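Local coordinates for tetratricopeptide TPR_2 repeat protein (PDB 5DJS) that binds uridine-5'-diphosphate and joins tetratricopeptide repeats to a GT-B-type glycosyltransferase family 41 fold, at residues 162-167 and 194-199; 333-338 and 414-419; 437-442 and 459-464. The protein carries 1 engineered substitution. All coordinates share one frame; numbering follows the deposited sequence.

Overall arrangement
Past the helical repeats at the N terminus, the chain enters the first of two parallel six-stranded sheets. Contact 1 closes a short loop there, pairing strand 163-169 with the outermost strand 193-199 by way of helix 176-187. Contact 2 opens only in the second sheet, where 333-338 meets 414-419 after a longer excursion through strands 361-365 and 392-395. Contact 3 follows, joining strand 435-438 to the outermost strand 461-462. The three loops come in series, none enclosing or crossing another. Contacts 2 and 3 share a sheet and touch, Asp-415 packing on Thr-437, whereas contact 1 lies about 34 Å from contact 2, centre to centre. UDP sits at contact 2.

Contact 1 of 3, residues 162-167 and 194-199; sequences RLRIGY and EVYCYS
Glu-194 OE1 is approached by two arginines, Arg-164 of the neighbouring strand and Arg-162 just before it, in a salt-bridge network. Arg-164 NE makes a salt bridge with a weak hydrogen bond of 3.4 Å, OE1 lying at the guanidinium edge. Arg-162 adds a long salt bridge, NH2 3.9 Å from OE1 with no N-H aimed at it; its guanidinium stacks on the carboxylate, the planes 12° apart. Glu-194 lies along that guanidinium face, CB over it, its chain extended with CG anti to the backbone N (chi1 -174°). The Tyr-196 hydroxyl sits above one face of the Arg-164 guanidinium, OH 3.7 Å from NE. Further along, the edge of the Tyr-198 ring meets Gly-166, CE2 3.9 Å from CA, and its hydroxyl bonds to Asp-236. On the other side the contacts are mostly apolar: Val-195 CG1 touches the edge of the Tyr-167 ring, 4.2 Å from CD2, although Tyr-167 OH hydrogen-bonds to Tyr-512 and His-188. Five backbone bonds form the ladder, from Glu-194 N to Leu-163 O (2.7 Å) through to Tyr-198 N to Tyr-167 O. Strands 163-169 and 193-199, connected by helix 176-187, form a parallel beta-alpha-beta unit at the edge of a Rossmann-like sheet of the GT-B fold.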
loop_
_atom_site.group_PDB
_atom_site.type_symbol
_atom_site.label_atom_id
_atom_site.label_comp_id
_atom_site.label_asym_id
_atom_site.label_seq_id
_atom_site.Cartn_x
_atom_site.Cartn_y
_atom_site.Cartn_z
ATOM N N ARG A 162 -5.143 -31.703 -3.755
ATOM C CA ARG A 162 -5.786 -30.401 -3.629
ATOM C C ARG A 162 -5.145 -29.651 -2.453
ATOM O O ARG A 162 -5.033 -30.194 -1.351
ATOM C CB ARG A 162 -7.312 -30.540 -3.459
ATOM C CG ARG A 162 -8.014 -29.247 -3.037
ATOM C CD ARG A 162 -9.382 -29.033 -3.662
ATOM N NE ARG A 162 -10.483 -29.104 -2.701
ATOM C CZ ARG A 162 -11.485 -28.222 -2.579
ATOM N NH1 ARG A 162 -11.584 -27.135 -3.348
ATOM N NH2 ARG A 162 -12.421 -28.431 -1.654
ATOM N N LEU A 163 -4.719 -28.416 -2.714
ATOM C CA LEU A 163 -4.038 -27.569 -1.721
ATOM C C LEU A 163 -5.001 -26.574 -1.090
ATOM O O LEU A 163 -5.907 -26.080 -1.749
ATOM C CB LEU A 163 -2.888 -26.799 -2.373
ATOM C CG LEU A 163 -1.465 -27.374 -2.357
ATOM C CD1 LEU A 163 -1.397 -28.888 -2.219
ATOM C CD2 LEU A 163 -0.726 -26.914 -3.605
ATOM N N ARG A 164 -4.795 -26.280 0.190
ATOM C CA ARG A 164 -5.566 -25.257 0.890
ATOM C C ARG A 164 -4.727 -24.004 0.981
ATOM O O ARG A 164 -3.610 -24.052 1.511
ATOM C CB ARG A 164 -5.922 -25.719 2.288
ATOM C CG ARG A 164 -6.944 -26.817 2.282
ATOM C CD ARG A 164 -7.101 -27.351 3.674
ATOM N NE ARG A 164 -8.210 -28.289 3.745
ATOM C CZ ARG A 164 -8.402 -29.165 4.726
ATOM N NH1 ARG A 164 -7.566 -29.251 5.764
ATOM N NH2 ARG A 164 -9.435 -29.974 4.662
ATOM N N ILE A 165 -5.258 -22.900 0.459
ATOM C CA ILE A 165 -4.574 -21.607 0.483
ATOM C C ILE A 165 -5.266 -20.678 1.466
ATOM O O ILE A 165 -6.489 -20.528 1.444
ATOM C CB ILE A 165 -4.521 -20.930 -0.905
ATOM C CG1 ILE A 165 -3.847 -21.851 -1.929
ATOM C CG2 ILE A 165 -3.735 -19.624 -0.832
ATOM C CD1 ILE A 165 -4.107 -21.451 -3.362
ATOM N N GLY A 166 -4.461 -20.058 2.320
ATOM C CA GLY A 166 -4.936 -19.090 3.302
ATOM C C GLY A 166 -4.392 -17.710 2.998
ATOM O O GLY A 166 -3.177 -17.516 2.922
ATOM N N TYR A 167 -5.298 -16.759 2.809
ATOM C CA TYR A 167 -4.953 -15.353 2.548
ATOM C C TYR A 167 -5.165 -14.552 3.832
ATOM O O TYR A 167 -6.294 -14.486 4.339
ATOM C CB TYR A 167 -5.823 -14.803 1.400
ATOM C CG TYR A 167 -5.399 -15.336 0.050
ATOM C CD1 TYR A 167 -4.236 -14.862 -0.565
ATOM C CD2 TYR A 167 -6.123 -16.336 -0.594
ATOM C CE1 TYR A 167 -3.815 -15.351 -1.790
ATOM C CE2 TYR A 167 -5.713 -16.830 -1.832
ATOM C CZ TYR A 167 -4.558 -16.332 -2.422
ATOM O OH TYR A 167 -4.119 -16.809 -3.631
ATOM N N GLU A 194 -8.173 -24.766 -2.506
ATOM C CA GLU A 194 -9.293 -24.349 -1.662
ATOM C C GLU A 194 -8.931 -23.073 -0.910
ATOM O O GLU A 194 -7.827 -22.956 -0.382
ATOM C CB GLU A 194 -9.658 -25.448 -0.671
ATOM C CG GLU A 194 -10.910 -25.130 0.133
ATOM C CD GLU A 194 -11.263 -26.217 1.103
ATOM O OE1 GLU A 194 -10.403 -27.106 1.368
ATOM O OE2 GLU A 194 -12.402 -26.182 1.626
ATOM N N VAL A 195 -9.882 -22.149 -0.819
ATOM C CA VAL A 195 -9.586 -20.773 -0.428
ATOM C C VAL A 195 -10.150 -20.405 0.951
ATOM O O VAL A 195 -11.373 -20.291 1.136
ATOM C CB VAL A 195 -10.073 -19.776 -1.509
ATOM C CG1 VAL A 195 -9.796 -18.339 -1.090
ATOM C CG2 VAL A 195 -9.389 -20.052 -2.847
ATOM N N TYR A 196 -9.223 -20.217 1.895
ATOM C CA TYR A 196 -9.490 -19.675 3.224
ATOM C C TYR A 196 -9.047 -18.218 3.220
ATOM O O TYR A 196 -7.985 -17.891 2.695
ATOM C CB TYR A 196 -8.683 -20.441 4.285
ATOM C CG TYR A 196 -9.159 -21.862 4.564
ATOM C CD1 TYR A 196 -9.069 -22.860 3.590
ATOM C CD2 TYR A 196 -9.685 -22.214 5.810
ATOM C CE1 TYR A 196 -9.500 -24.154 3.840
ATOM C CE2 TYR A 196 -10.120 -23.509 6.065
ATOM C CZ TYR A 196 -10.026 -24.475 5.074
ATOM O OH TYR A 196 -10.450 -25.767 5.297
ATOM N N CYS A 197 -9.852 -17.336 3.795
ATOM C CA CYS A 197 -9.450 -15.932 3.989
ATOM C C CYS A 197 -9.409 -15.652 5.474
ATOM O O CYS A 197 -10.267 -16.108 6.196
ATOM C CB CYS A 197 -10.422 -14.986 3.304
ATOM S SG CYS A 197 -10.110 -14.855 1.538
ATOM N N TYR A 198 -8.405 -14.917 5.934
ATOM C CA TYR A 198 -8.343 -14.496 7.322
ATOM C C TYR A 198 -8.330 -12.961 7.345
ATOM O O TYR A 198 -7.307 -12.328 7.033
ATOM C CB TYR A 198 -7.110 -15.106 7.956
ATOM C CG TYR A 198 -7.116 -16.628 7.958
ATOM C CD1 TYR A 198 -7.689 -17.359 9.004
ATOM C CD2 TYR A 198 -6.532 -17.342 6.915
ATOM C CE1 TYR A 198 -7.684 -18.751 8.999
ATOM C CE2 TYR A 198 -6.514 -18.733 6.902
ATOM C CZ TYR A 198 -7.091 -19.435 7.943
ATOM O OH TYR A 198 -7.071 -20.813 7.928
ATOM N N SER A 199 -9.486 -12.377 7.681
ATOM C CA SER A 199 -9.681 -10.906 7.729
ATOM C C SER A 199 -9.211 -10.341 9.058
ATOM O O SER A 199 -9.816 -10.598 10.106
ATOM C CB SER A 199 -11.165 -10.546 7.525
ATOM O OG SER A 199 -11.424 -9.153 7.700
#

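Contact 2 of 3, residues 333-338 and 414-419; sequences FGCFNR and LDTLPY. With UDP (uridine-5'-diphosphate), chain E.
Gly-334 O receives the N-H of Leu-414 at 2.7 Å in a nearly straight bond, after which the two chains draw apart, the CA atoms of Asn-337 and Thr-416 standing 7.5 Å from each other. Beside the bond, Leu-414 crosses Phe-333 obliquely, its CD1 resting 3.9 Å from Phe-333 CB while CG and CD2 lie by ring atom CD1. Cys-335 carries SG anti to the backbone N (chi1 177°), which puts the sulfur by Leu-414 O and 3.9 Å from Thr-416 CG2. Thr-416 OG1 donates to Tyr-419 O at 2.6 Å, tying the turn that contains the cis Leu-417 to Pro-418 peptide. At the C-terminal end of 333-338, Arg-338 faces UDP: its NE bonds to O1A at 3.0 Å, and its backbone N adds a weak bond to O2A. The guanidinium and the Tyr-419 ring are nearly perpendicular, 88° apart, with NH2 3.3 Å from Tyr-419 OH; NH1 bonds to Tyr-123, whose ring meets that of Tyr-419. The loop after strand 332-335 thus supplies part of the UDP site, with Tyr-419 beside Arg-338 as a second-shell neighbour; Thr-423 and Thr-424 also hydrogen-bond to UDP. Strand 361-365 flanks strand 332-335 on its other side, while Trp-350 of helix 344-356 and Tyr-468 of helix 465-477 pack on Leu-414.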
loop_
_atom_site.group_PDB
_atom_site.type_symbol
_atom_site.label_atom_id
_atom_site.label_comp_id
_atom_site.label_asym_id
_atom_site.label_seq_id
_atom_site.Cartn_x
_atom_site.Cartn_y
_atom_site.Cartn_z
ATOM N N PHE A 333 -1.326 17.356 -17.336
ATOM C CA PHE A 333 -0.650 16.238 -16.661
ATOM C C PHE A 333 -1.385 15.861 -15.372
ATOM O O PHE A 333 -2.006 16.712 -14.736
ATOM C CB PHE A 333 0.798 16.592 -16.343
ATOM C CG PHE A 333 1.688 16.606 -17.543
ATOM C CD1 PHE A 333 2.068 15.413 -18.146
ATOM C CD2 PHE A 333 2.158 17.802 -18.065
ATOM C CE1 PHE A 333 2.901 15.408 -19.251
ATOM C CE2 PHE A 333 2.994 17.809 -19.165
ATOM C CZ PHE A 333 3.368 16.611 -19.760
ATOM N N GLY A 334 -1.304 14.588 -14.992
ATOM C CA GLY A 334 -2.022 14.063 -13.821
ATOM C C GLY A 334 -1.203 13.087 -12.984
ATOM O O GLY A 334 -0.389 12.325 -13.522
ATOM N N CYS A 335 -1.401 13.134 -11.661
ATOM C CA CYS A 335 -0.791 12.167 -10.731
ATOM C C CYS A 335 -1.675 11.984 -9.511
ATOM O O CYS A 335 -1.701 12.838 -8.631
ATOM C CB CYS A 335 0.605 12.605 -10.291
ATOM S SG CYS A 335 1.323 11.473 -9.086
ATOM N N PHE A 336 -2.395 10.863 -9.461
ATOM C CA PHE A 336 -3.385 10.628 -8.412
ATOM C C PHE A 336 -2.857 9.727 -7.281
ATOM O O PHE A 336 -3.598 8.922 -6.699
ATOM C CB PHE A 336 -4.687 10.075 -9.021
ATOM C CG PHE A 336 -5.282 10.929 -10.115
ATOM C CD1 PHE A 336 -4.961 12.290 -10.271
ATOM C CD2 PHE A 336 -6.208 10.369 -10.983
ATOM C CE1 PHE A 336 -5.526 13.042 -11.291
ATOM C CE2 PHE A 336 -6.781 11.121 -11.996
ATOM C CZ PHE A 336 -6.444 12.459 -12.148
ATOM N N ASN A 337 -1.587 9.923 -6.942
ATOM C CA ASN A 337 -0.906 9.149 -5.914
ATOM C C ASN A 337 -0.913 9.823 -4.525
ATOM O O ASN A 337 -1.024 11.053 -4.405
ATOM C CB ASN A 337 0.533 8.871 -6.365
ATOM C CG ASN A 337 0.605 7.797 -7.425
ATOM O OD1 ASN A 337 0.034 6.733 -7.256
ATOM N ND2 ASN A 337 1.313 8.059 -8.509
ATOM N N ARG A 338 -0.810 8.980 -3.493
ATOM C CA ARG A 338 -0.628 9.396 -2.096
ATOM C C ARG A 338 0.466 10.453 -1.959
ATOM O O ARG A 338 1.483 10.403 -2.674
ATOM C CB ARG A 338 -0.228 8.193 -1.220
ATOM C CG ARG A 338 -1.318 7.152 -1.020
ATOM C CD ARG A 338 -0.951 6.095 0.024
ATOM N NE ARG A 338 -0.059 5.026 -0.475
ATOM C CZ ARG A 338 1.179 4.767 -0.046
ATOM N NH1 ARG A 338 1.747 5.497 0.907
ATOM N NH2 ARG A 338 1.870 3.762 -0.574
ATOM N N LEU A 414 1.622 11.013 -14.727
ATOM C CA LEU A 414 3.013 10.993 -14.262
ATOM C C LEU A 414 3.111 10.139 -13.012
ATOM O O LEU A 414 2.317 10.305 -12.087
ATOM C CB LEU A 414 3.496 12.413 -13.962
ATOM C CG LEU A 414 3.467 13.392 -15.135
ATOM C CD1 LEU A 414 3.799 14.800 -14.667
ATOM C CD2 LEU A 414 4.424 12.962 -16.232
ATOM N N ASP A 415 4.080 9.230 -12.992
ATOM C CA ASP A 415 4.279 8.311 -11.861
ATOM C C ASP A 415 5.332 8.863 -10.916
ATOM O O ASP A 415 6.221 9.601 -11.336
ATOM C CB ASP A 415 4.720 6.946 -12.385
ATOM C CG ASP A 415 4.956 5.922 -11.286
ATOM O OD1 ASP A 415 4.119 5.842 -10.363
ATOM O OD2 ASP A 415 5.989 5.201 -11.352
ATOM N N THR A 416 5.225 8.494 -9.643
ATOM C CA THR A 416 6.137 8.989 -8.609
ATOM C C THR A 416 7.446 8.200 -8.517
ATOM O O THR A 416 7.559 7.069 -8.997
ATOM C CB THR A 416 5.456 8.985 -7.234
ATOM O OG1 THR A 416 4.855 7.707 -7.004
ATOM C CG2 THR A 416 4.375 10.053 -7.171
ATOM N N LEU A 417 8.436 8.844 -7.913
ATOM C CA LEU A 417 9.700 8.222 -7.550
ATOM C C LEU A 417 10.133 8.771 -6.169
ATOM O O LEU A 417 9.685 9.853 -5.776
ATOM C CB LEU A 417 10.770 8.518 -8.607
ATOM C CG LEU A 417 10.982 9.991 -8.998
ATOM C CD1 LEU A 417 12.433 10.444 -8.868
ATOM C CD2 LEU A 417 10.482 10.240 -10.409
ATOM N N PRO A 418 10.968 8.047 -5.415
ATOM C CA PRO A 418 11.455 6.690 -5.727
ATOM C C PRO A 418 10.453 5.550 -5.473
ATOM O O PRO A 418 10.748 4.396 -5.831
ATOM C CB PRO A 418 12.659 6.539 -4.786
ATOM C CG PRO A 418 12.317 7.401 -3.624
ATOM C CD PRO A 418 11.604 8.590 -4.203
ATOM N N TYR A 419 9.315 5.856 -4.839
ATOM C CA TYR A 419 8.260 4.880 -4.595
ATOM C C TYR A 419 7.267 4.996 -5.775
ATOM O O TYR A 419 6.442 5.928 -5.850
ATOM C CB TYR A 419 7.600 5.161 -3.237
ATOM C CG TYR A 419 6.670 4.098 -2.644
ATOM C CD1 TYR A 419 5.614 3.541 -3.381
ATOM C CD2 TYR A 419 6.789 3.711 -1.305
ATOM C CE1 TYR A 419 4.739 2.608 -2.818
ATOM C CE2 TYR A 419 5.916 2.781 -0.737
ATOM C CZ TYR A 419 4.889 2.230 -1.501
ATOM O OH TYR A 419 4.015 1.306 -0.976
HETATM N N1 UDP E . -8.431 6.371 -4.457
HETATM C C2 UDP E . -9.699 6.986 -4.248
HETATM N N3 UDP E . -9.783 8.323 -4.114
HETATM C C4 UDP E . -8.686 9.095 -4.178
HETATM C C5 UDP E . -7.433 8.534 -4.386
HETATM C C6 UDP E . -7.329 7.155 -4.524
HETATM O O2 UDP E . -10.753 6.308 -4.181
HETATM O O4 UDP E . -8.782 10.325 -4.052
HETATM C "C1'" UDP E . -8.330 4.903 -4.611
HETATM C "C2'" UDP E . -7.841 4.579 -6.009
HETATM O "O2'" UDP E . -8.651 3.508 -6.499
HETATM C "C3'" UDP E . -6.367 4.235 -5.826
HETATM C "C4'" UDP E . -6.237 3.791 -4.370
HETATM O "O4'" UDP E . -7.402 4.293 -3.698
HETATM O "O3'" UDP E . -5.924 3.220 -6.718
HETATM C "C5'" UDP E . -5.000 4.289 -3.621
HETATM O "O5'" UDP E . -3.841 4.391 -4.446
HETATM P PA UDP E . -2.546 5.201 -3.904
HETATM O O1A UDP E . -2.089 4.506 -2.644
HETATM O O2A UDP E . -2.920 6.665 -3.874
HETATM O O3A UDP E . -1.385 5.059 -5.024
HETATM P PB UDP E . -0.833 3.655 -5.603
HETATM O O1B UDP E . -2.041 2.845 -5.972
HETATM O O2B UDP E . -0.067 4.061 -6.819
HETATM O O3B UDP E . 0.015 3.082 -4.493
#

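Contact 3 of 3, residues 437-442 and 459-464; sequences TLEGAD and ELVSRT
Leu-438 and Ser-462 pair across two parallel strands of a beta-alpha-beta unit, with helix 447-454 making the crossover to the edge strand of the sheet. Both side chains leave on the same face, and Leu-438 CD1 passes beyond Ser-462 to the backbone of Arg-463 and Thr-464, 3.5 Å from Thr-464 N. Thr-464 is the N-cap of helix 465-477, its hydroxyl bonded to Glu-467 N, so this methyl abuts the start of that helix. The opposite face carries Thr-437 and Val-461, both packed on Leu-452 of the crossover helix. Glu-439 lies across Val-461, CB 3.8 Å from CG1; with CG anti to the backbone N (chi1 -174°) and the chain extended, it carries its carboxylate on to a salt bridge with Arg-453. The guanidinium of Arg-463 stays 5.3 Å away, NH1 to Glu-439 OE2, and might exert a modest pull. Glu-439 N to Ser-462 O, 2.8 Å, is the straightest of the backbone bonds, and Thr-437 N to Leu-460 O is weak. Thr-437 O takes two donors of one residue: Ser-462 N at 3.0 Å and Ser-462 OG, whose short modelled distance is not to be pressed at this resolution, arrive from opposite faces of the carbonyl plane.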
loop_
_atom_site.group_PDB
_atom_site.type_symbol
_atom_site.label_atom_id
_atom_site.label_comp_id
_atom_site.label_asym_id
_atom_site.label_seq_id
_atom_site.Cartn_x
_atom_site.Cartn_y
_atom_site.Cartn_z
ATOM N N THR A 437 7.034 6.915 -16.270
ATOM C CA THR A 437 7.664 6.432 -15.032
ATOM C C THR A 437 9.173 6.434 -15.144
ATOM O O THR A 437 9.714 6.447 -16.250
ATOM C CB THR A 437 7.276 4.976 -14.693
ATOM O OG1 THR A 437 7.912 4.063 -15.601
ATOM C CG2 THR A 437 5.797 4.766 -14.802
ATOM N N LEU A 438 9.839 6.407 -13.989
ATOM C CA LEU A 438 11.247 6.030 -13.902
ATOM C C LEU A 438 11.332 4.564 -13.447
ATOM O O LEU A 438 10.647 4.150 -12.510
ATOM C CB LEU A 438 11.999 6.940 -12.931
ATOM C CG LEU A 438 13.492 6.649 -12.690
ATOM C CD1 LEU A 438 14.305 6.840 -13.959
ATOM C CD2 LEU A 438 14.067 7.513 -11.574
ATOM N N GLU A 439 12.158 3.780 -14.134
ATOM C CA GLU A 439 12.475 2.423 -13.711
ATOM C C GLU A 439 13.622 2.548 -12.713
ATOM O O GLU A 439 14.764 2.805 -13.105
ATOM C CB GLU A 439 12.862 1.559 -14.924
ATOM C CG GLU A 439 13.072 0.086 -14.624
ATOM C CD GLU A 439 13.368 -0.738 -15.868
ATOM O OE1 GLU A 439 12.493 -1.548 -16.245
ATOM O OE2 GLU A 439 14.464 -0.577 -16.464
ATOM N N GLY A 440 13.302 2.420 -11.422
ATOM C CA GLY A 440 14.306 2.398 -10.351
ATOM C C GLY A 440 15.045 1.065 -10.294
ATOM O O GLY A 440 14.560 0.062 -10.803
ATOM N N ALA A 441 16.226 1.058 -9.683
ATOM C CA ALA A 441 17.051 -0.156 -9.579
ATOM C C ALA A 441 16.703 -0.841 -8.269
ATOM O O ALA A 441 17.549 -1.017 -7.395
ATOM C CB ALA A 441 18.532 0.208 -9.636
ATOM N N ASP A 442 15.443 -1.231 -8.143
ATOM C CA ASP A 442 14.785 -1.318 -6.843
ATOM C C ASP A 442 13.333 -1.740 -7.039
ATOM O O ASP A 442 12.609 -1.132 -7.818
ATOM C CB ASP A 442 14.826 0.076 -6.189
ATOM C CG ASP A 442 14.112 0.140 -4.872
ATOM O OD1 ASP A 442 14.146 -0.844 -4.094
ATOM O OD2 ASP A 442 13.531 1.207 -4.612
ATOM N N GLU A 459 8.134 2.250 -24.261
ATOM C CA GLU A 459 8.528 3.599 -24.673
ATOM C C GLU A 459 8.166 4.668 -23.627
ATOM O O GLU A 459 8.687 5.783 -23.689
ATOM C CB GLU A 459 7.917 3.945 -26.038
ATOM C CG GLU A 459 6.435 4.258 -25.997
ATOM C CD GLU A 459 5.755 4.008 -27.320
ATOM O OE1 GLU A 459 5.251 2.887 -27.512
ATOM O OE2 GLU A 459 5.726 4.928 -28.164
ATOM N N LEU A 460 7.281 4.333 -22.683
ATOM C CA LEU A 460 6.967 5.205 -21.546
ATOM C C LEU A 460 7.803 4.922 -20.276
ATOM O O LEU A 460 7.460 5.389 -19.189
ATOM C CB LEU A 460 5.474 5.096 -21.215
ATOM C CG LEU A 460 4.479 5.285 -22.361
ATOM C CD1 LEU A 460 3.059 5.321 -21.826
ATOM C CD2 LEU A 460 4.767 6.562 -23.132
ATOM N N VAL A 461 8.918 4.208 -20.416
ATOM C CA VAL A 461 9.722 3.771 -19.272
ATOM C C VAL A 461 11.131 4.366 -19.366
ATOM O O VAL A 461 11.957 3.905 -20.150
ATOM C CB VAL A 461 9.784 2.221 -19.206
ATOM C CG1 VAL A 461 10.669 1.752 -18.065
ATOM C CG2 VAL A 461 8.377 1.637 -19.063
ATOM N N SER A 462 11.406 5.376 -18.548
ATOM C CA SER A 462 12.728 5.992 -18.509
ATOM C C SER A 462 13.647 5.220 -17.579
ATOM O O SER A 462 13.190 4.627 -16.616
ATOM C CB SER A 462 12.623 7.441 -18.047
ATOM O OG SER A 462 11.933 7.529 -16.818
ATOM N N ARG A 463 14.935 5.214 -17.902
ATOM C CA ARG A 463 15.980 4.661 -17.039
ATOM C C ARG A 463 16.765 5.778 -16.327
ATOM O O ARG A 463 17.593 5.479 -15.470
ATOM C CB ARG A 463 16.954 3.786 -17.852
ATOM C CG ARG A 463 16.303 2.749 -18.774
ATOM C CD ARG A 463 16.879 2.816 -20.188
ATOM N NE ARG A 463 16.030 2.138 -21.175
ATOM C CZ ARG A 463 16.128 0.858 -21.556
ATOM N NH1 ARG A 463 17.056 0.038 -21.052
ATOM N NH2 ARG A 463 15.274 0.382 -22.465
ATOM N N THR A 464 16.537 7.042 -16.705
ATOM C CA THR A 464 17.138 8.209 -16.036
ATOM C C THR A 464 16.121 9.326 -15.868
ATOM O O THR A 464 15.103 9.378 -16.554
ATOM C CB THR A 464 18.322 8.796 -16.822
ATOM O OG1 THR A 464 17.869 9.238 -18.105
ATOM C CG2 THR A 464 19.429 7.774 -17.004
#